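Local coordinates for protein myosin-I heavy chain (Dictyostelium discoideum, PDB 5EJY) that belongs to a class VII unconventional myosin, an actin-based motor with ATPase activity that is involved in the early steps of phagocytosis and adhesion, at residues 122-134 with 160-174. Sequence-based numbering, arbitrary orientation.
Sequences NIRVWELIHFTCS and SKSVKDSAQASYFIL
Trp126 and Val163 meet between two nearly parallel helices of the MyTH4 domain, which is built of helices in this MyTH4-FERM tail fragment. The short segments cross at 12° with their axes 8.8 Å apart. The inner side is tight and apolar. Val163 CG1 sits over one face of the indole, 3.5 Å from the centroid of the Trp126 five-membered ring, a CH-pi contact. Ile129 CD1, from the same helix as Trp126, lies over the opposite face toward its rim. At the six-membered ring, Trp126 CZ3 reaches Ala167 CB at 3.5 Å. Leu150 and Thr153 of helix 143-155 also touch the indole. An alanine in place of Trp126 would probably open a gap between the helices and leave Val163 CG1 and Ala167 CB without the ring they pack on.

Further along, Cys133 CB packs on Ile173 CG2 at 3.7 Å and on Leu174 CD2. Ser170 OG turns back to its own helix and bonds Ser166 O from above the carbonyl plane. This bond satisfies the hydroxyl, which lies close against His130 CA and CB.

The other side is more open and is bridged by water. Ile123 CG2 lies 3.4 Å from Ser162 OG. One water donates to Ile123 O and also bonds the hydroxyls of Ser162 and Ser166. Packing is still close at the His130 imidazole, where CG anti to the backbone N (chi1 -169°) lays CE1 against Ala169 CB at 3.4 Å. A second water joins the helices here, lying in the plane of the His130 ring, 2.9 Å from His130 ND1 and 2.8 Å from Ser166 OG.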
loop_
_atom_site.group_PDB
_atom_site.type_symbol
_atom_site.label_atom_id
_atom_site.label_comp_id
_atom_site.label_asym_id
_atom_site.label_seq_id
_atom_site.Cartn_x
_atom_site.Cartn_y
_atom_site.Cartn_z
ATOM N N ASN A 122 -30.659 9.611 -10.302
ATOM C CA ASN A 122 -30.311 8.224 -10.608
ATOM C C ASN A 122 -28.792 8.125 -10.716
ATOM O O ASN A 122 -28.179 7.168 -10.244
ATOM C CB ASN A 122 -30.982 7.774 -11.915
ATOM C CG ASN A 122 -31.311 6.273 -11.941
ATOM O OD1 ASN A 122 -31.777 5.709 -10.950
ATOM N ND2 ASN A 122 -31.079 5.629 -13.088
ATOM N N ILE A 123 -28.190 9.137 -11.329
ATOM C CA ILE A 123 -26.741 9.197 -11.475
ATOM C C ILE A 123 -26.028 9.244 -10.117
ATOM O O ILE A 123 -25.029 8.554 -9.910
ATOM C CB ILE A 123 -26.330 10.406 -12.327
ATOM C CG1 ILE A 123 -26.708 10.157 -13.791
ATOM C CG2 ILE A 123 -24.843 10.680 -12.211
ATOM C CD1 ILE A 123 -26.299 11.278 -14.728
ATOM N N ARG A 124 -26.539 10.062 -9.203
ATOM C CA ARG A 124 -26.002 10.128 -7.844
ATOM C C ARG A 124 -26.111 8.800 -7.098
ATOM O O ARG A 124 -25.179 8.407 -6.381
ATOM C CB ARG A 124 -26.704 11.224 -7.042
ATOM C CG ARG A 124 -26.261 12.622 -7.422
ATOM C CD ARG A 124 -24.798 12.822 -7.071
ATOM N NE ARG A 124 -24.289 14.100 -7.550
ATOM C CZ ARG A 124 -24.632 15.274 -7.031
ATOM N NH1 ARG A 124 -25.492 15.324 -6.021
ATOM N NH2 ARG A 124 -24.123 16.398 -7.524
ATOM N N VAL A 125 -27.246 8.120 -7.236
ATOM C CA VAL A 125 -27.413 6.841 -6.554
ATOM C C VAL A 125 -26.418 5.831 -7.112
ATOM O O VAL A 125 -25.850 5.049 -6.365
ATOM C CB VAL A 125 -28.836 6.245 -6.677
ATOM C CG1 VAL A 125 -28.916 4.930 -5.889
ATOM C CG2 VAL A 125 -29.874 7.218 -6.165
ATOM N N TRP A 126 -26.196 5.855 -8.425
ATOM C CA TRP A 126 -25.264 4.901 -9.026
ATOM C C TRP A 126 -23.795 5.187 -8.656
ATOM O O TRP A 126 -22.983 4.261 -8.555
ATOM C CB TRP A 126 -25.489 4.769 -10.540
ATOM C CG TRP A 126 -26.599 3.800 -10.836
ATOM C CD1 TRP A 126 -27.914 4.095 -11.106
ATOM C CD2 TRP A 126 -26.502 2.374 -10.830
ATOM N NE1 TRP A 126 -28.628 2.936 -11.288
ATOM C CE2 TRP A 126 -27.787 1.864 -11.124
ATOM C CE3 TRP A 126 -25.451 1.475 -10.612
ATOM C CZ2 TRP A 126 -28.044 0.497 -11.212
ATOM C CZ3 TRP A 126 -25.705 0.122 -10.693
ATOM C CH2 TRP A 126 -26.993 -0.360 -10.996
ATOM N N GLU A 127 -23.472 6.455 -8.424
ATOM C CA GLU A 127 -22.186 6.814 -7.823
ATOM C C GLU A 127 -22.035 6.203 -6.423
ATOM O O GLU A 127 -20.972 5.681 -6.087
ATOM C CB GLU A 127 -22.023 8.328 -7.744
ATOM C CG GLU A 127 -21.805 9.004 -9.115
ATOM C CD GLU A 127 -21.908 10.518 -9.053
ATOM O OE1 GLU A 127 -22.207 11.049 -7.965
ATOM O OE2 GLU A 127 -21.703 11.180 -10.097
ATOM N N LEU A 128 -23.093 6.297 -5.612
ATOM C CA LEU A 128 -23.128 5.661 -4.297
ATOM C C LEU A 128 -22.964 4.157 -4.384
ATOM O O LEU A 128 -22.247 3.558 -3.585
ATOM C CB LEU A 128 -24.439 5.968 -3.575
ATOM C CG LEU A 128 -24.635 7.414 -3.126
ATOM C CD1 LEU A 128 -26.024 7.610 -2.505
ATOM C CD2 LEU A 128 -23.534 7.809 -2.134
ATOM N N ILE A 129 -23.658 3.540 -5.337
ATOM C CA ILE A 129 -23.527 2.107 -5.552
ATOM C C ILE A 129 -22.062 1.760 -5.828
ATOM O O ILE A 129 -21.513 0.802 -5.276
ATOM C CB ILE A 129 -24.461 1.643 -6.711
ATOM C CG1 ILE A 129 -25.898 1.488 -6.194
ATOM C CG2 ILE A 129 -24.008 0.325 -7.288
ATOM C CD1 ILE A 129 -26.972 1.378 -7.345
ATOM N N HIS A 130 -21.426 2.560 -6.672
ATOM C CA HIS A 130 -20.045 2.323 -7.063
ATOM C C HIS A 130 -19.083 2.543 -5.875
ATOM O O HIS A 130 -18.158 1.751 -5.676
ATOM C CB HIS A 130 -19.700 3.227 -8.256
ATOM C CG HIS A 130 -18.398 2.896 -8.918
ATOM N ND1 HIS A 130 -17.839 3.695 -9.891
ATOM C CD2 HIS A 130 -17.536 1.865 -8.736
ATOM C CE1 HIS A 130 -16.690 3.172 -10.280
ATOM N NE2 HIS A 130 -16.481 2.064 -9.594
ATOM N N PHE A 131 -19.314 3.590 -5.078
ATOM C CA PHE A 131 -18.501 3.816 -3.867
ATOM C C PHE A 131 -18.609 2.597 -2.962
ATOM O O PHE A 131 -17.626 2.158 -2.368
ATOM C CB PHE A 131 -19.002 5.013 -3.047
ATOM C CG PHE A 131 -18.957 6.338 -3.771
ATOM C CD1 PHE A 131 -17.940 6.634 -4.664
ATOM C CD2 PHE A 131 -19.928 7.299 -3.521
ATOM C CE1 PHE A 131 -17.898 7.856 -5.313
ATOM C CE2 PHE A 131 -19.903 8.530 -4.180
ATOM C CZ PHE A 131 -18.890 8.806 -5.081
ATOM N N THR A 132 -19.822 2.065 -2.836
ATOM C CA THR A 132 -20.080 0.985 -1.893
ATOM C C THR A 132 -19.428 -0.297 -2.377
ATOM O O THR A 132 -18.769 -0.983 -1.605
ATOM C CB THR A 132 -21.612 0.781 -1.669
ATOM O OG1 THR A 132 -22.182 2.021 -1.247
ATOM C CG2 THR A 132 -21.876 -0.279 -0.585
ATOM N N CYS A 133 -19.607 -0.612 -3.660
ATOM C CA CYS A 133 -18.965 -1.779 -4.255
ATOM C C CYS A 133 -17.435 -1.740 -4.112
ATOM O O CYS A 133 -16.790 -2.794 -4.042
ATOM C CB CYS A 133 -19.324 -1.885 -5.736
ATOM S SG CYS A 133 -21.049 -2.399 -6.016
ATOM N N SER A 134 -16.877 -0.530 -4.108
ATOM C CA SER A 134 -15.429 -0.327 -3.986
ATOM C C SER A 134 -14.926 -0.471 -2.548
ATOM O O SER A 134 -13.717 -0.381 -2.303
ATOM C CB SER A 134 -15.052 1.060 -4.518
ATOM O OG SER A 134 -15.484 1.225 -5.873
ATOM N N SER A 160 -28.669 6.496 -18.764
ATOM C CA SER A 160 -27.656 7.312 -19.381
ATOM C C SER A 160 -26.348 6.540 -19.477
ATOM O O SER A 160 -26.187 5.460 -18.879
ATOM C CB SER A 160 -27.462 8.569 -18.541
ATOM O OG SER A 160 -27.406 8.224 -17.163
ATOM N N LYS A 161 -25.414 7.096 -20.237
ATOM C CA LYS A 161 -24.080 6.533 -20.312
ATOM C C LYS A 161 -23.481 6.481 -18.903
ATOM O O LYS A 161 -22.794 5.533 -18.551
ATOM C CB LYS A 161 -23.189 7.383 -21.224
ATOM C CG LYS A 161 -21.733 6.920 -21.255
ATOM C CD LYS A 161 -20.851 7.873 -22.057
ATOM C CE LYS A 161 -19.370 7.621 -21.778
ATOM N NZ LYS A 161 -18.998 6.186 -21.962
ATOM N N SER A 162 -23.753 7.512 -18.112
ATOM C CA SER A 162 -23.182 7.632 -16.768
ATOM C C SER A 162 -23.606 6.502 -15.836
ATOM O O SER A 162 -22.770 5.903 -15.151
ATOM C CB SER A 162 -23.518 8.998 -16.162
ATOM O OG SER A 162 -23.368 8.981 -14.751
ATOM N N VAL A 163 -24.902 6.198 -15.811
ATOM C CA VAL A 163 -25.389 5.070 -15.038
ATOM C C VAL A 163 -24.797 3.758 -15.531
ATOM O O VAL A 163 -24.402 2.912 -14.733
ATOM C CB VAL A 163 -26.929 4.984 -15.036
ATOM C CG1 VAL A 163 -27.381 3.633 -14.521
ATOM C CG2 VAL A 163 -27.513 6.112 -14.208
ATOM N N LYS A 164 -24.710 3.579 -16.844
ATOM C CA LYS A 164 -24.193 2.316 -17.360
ATOM C C LYS A 164 -22.694 2.149 -17.071
ATOM O O LYS A 164 -22.232 1.041 -16.821
ATOM C CB LYS A 164 -24.443 2.169 -18.859
ATOM C CG LYS A 164 -24.184 0.756 -19.356
ATOM C CD LYS A 164 -24.694 0.548 -20.771
ATOM C CE LYS A 164 -26.219 0.569 -20.831
ATOM N NZ LYS A 164 -26.820 -0.752 -20.510
ATOM N N ASP A 165 -21.949 3.242 -17.138
ATOM C CA ASP A 165 -20.515 3.195 -16.855
ATOM C C ASP A 165 -20.316 2.864 -15.377
ATOM O O ASP A 165 -19.458 2.060 -15.022
ATOM C CB ASP A 165 -19.850 4.538 -17.151
ATOM C CG ASP A 165 -19.658 4.796 -18.647
ATOM O OD1 ASP A 165 -19.636 3.834 -19.441
ATOM O OD2 ASP A 165 -19.507 5.976 -19.009
ATOM N N SER A 166 -21.120 3.490 -14.527
ATOM C CA SER A 166 -21.071 3.211 -13.083
ATOM C C SER A 166 -21.439 1.772 -12.771
ATOM O O SER A 166 -20.791 1.123 -11.955
ATOM C CB SER A 166 -21.982 4.160 -12.318
ATOM O OG SER A 166 -21.450 5.469 -12.325
ATOM N N ALA A 167 -22.468 1.256 -13.437
ATOM C CA ALA A 167 -22.890 -0.115 -13.195
ATOM C C ALA A 167 -21.832 -1.104 -13.655
ATOM O O ALA A 167 -21.538 -2.070 -12.959
ATOM C CB ALA A 167 -24.247 -0.409 -13.862
ATOM N N GLN A 168 -21.262 -0.876 -14.835
ATOM C CA GLN A 168 -20.199 -1.754 -15.298
ATOM C C GLN A 168 -18.975 -1.704 -14.371
ATOM O O GLN A 168 -18.387 -2.732 -14.079
ATOM C CB GLN A 168 -19.766 -1.402 -16.722
ATOM C CG GLN A 168 -20.823 -1.726 -17.764
ATOM C CD GLN A 168 -20.271 -1.633 -19.175
ATOM O OE1 GLN A 168 -19.983 -0.539 -19.669
ATOM N NE2 GLN A 168 -20.093 -2.783 -19.820
ATOM N N ALA A 169 -18.594 -0.511 -13.941
ATOM C CA ALA A 169 -17.422 -0.369 -13.057
ATOM C C ALA A 169 -17.686 -0.972 -11.673
ATOM O O ALA A 169 -16.762 -1.471 -11.011
ATOM C CB ALA A 169 -17.019 1.083 -12.944
ATOM N N SER A 170 -18.948 -0.931 -11.243
ATOM C CA SER A 170 -19.342 -1.522 -9.961
ATOM C C SER A 170 -19.249 -3.029 -10.028
ATOM O O SER A 170 -18.730 -3.657 -9.126
ATOM C CB SER A 170 -20.775 -1.138 -9.577
ATOM O OG SER A 170 -20.890 0.247 -9.328
ATOM N N TYR A 171 -19.766 -3.619 -11.102
ATOM C CA TYR A 171 -19.698 -5.065 -11.244
ATOM C C TYR A 171 -18.249 -5.532 -11.287
ATOM O O TYR A 171 -17.880 -6.514 -10.644
ATOM C CB TYR A 171 -20.419 -5.515 -12.528
ATOM C CG TYR A 171 -20.569 -7.014 -12.618
ATOM C CD1 TYR A 171 -21.576 -7.666 -11.927
ATOM C CD2 TYR A 171 -19.707 -7.779 -13.396
ATOM C CE1 TYR A 171 -21.727 -9.038 -12.005
ATOM C CE2 TYR A 171 -19.848 -9.152 -13.483
ATOM C CZ TYR A 171 -20.864 -9.776 -12.785
ATOM O OH TYR A 171 -21.021 -11.142 -12.848
ATOM N N PHE A 172 -17.438 -4.833 -12.072
ATOM C CA PHE A 172 -16.030 -5.200 -12.203
ATOM C C PHE A 172 -15.283 -5.064 -10.858
ATOM O O PHE A 172 -14.506 -5.936 -10.486
ATOM C CB PHE A 172 -15.361 -4.346 -13.280
ATOM C CG PHE A 172 -13.928 -4.735 -13.557
ATOM C CD1 PHE A 172 -13.616 -5.996 -14.047
ATOM C CD2 PHE A 172 -12.896 -3.840 -13.321
ATOM C CE1 PHE A 172 -12.293 -6.357 -14.295
ATOM C CE2 PHE A 172 -11.565 -4.198 -13.566
ATOM C CZ PHE A 172 -11.267 -5.454 -14.054
ATOM N N ILE A 173 -15.524 -3.994 -10.119
ATOM C CA ILE A 173 -14.778 -3.864 -8.838
ATOM C C ILE A 173 -15.210 -4.957 -7.839
ATOM O O ILE A 173 -14.415 -5.426 -7.024
ATOM C CB ILE A 173 -14.821 -2.419 -8.252
ATOM C CG1 ILE A 173 -13.605 -2.162 -7.332
ATOM C CG2 ILE A 173 -16.125 -2.141 -7.504
ATOM C CD1 ILE A 173 -12.290 -2.113 -8.080
ATOM N N LEU A 174 -16.458 -5.415 -7.919
ATOM C CA LEU A 174 -16.852 -6.529 -7.050
ATOM C C LEU A 174 -16.059 -7.775 -7.418
ATOM O O LEU A 174 -15.642 -8.517 -6.540
ATOM C CB LEU A 174 -18.351 -6.845 -7.135
ATOM C CG LEU A 174 -19.393 -5.928 -6.496
ATOM C CD1 LEU A 174 -20.786 -6.553 -6.708
ATOM C CD2 LEU A 174 -19.128 -5.717 -5.017
HETATM O O HOH W 1 -30.179 6.651 -16.130
HETATM O O HOH W 2 -23.505 7.402 -12.173
HETATM O O HOH W 3 -19.512 6.062 -10.365
#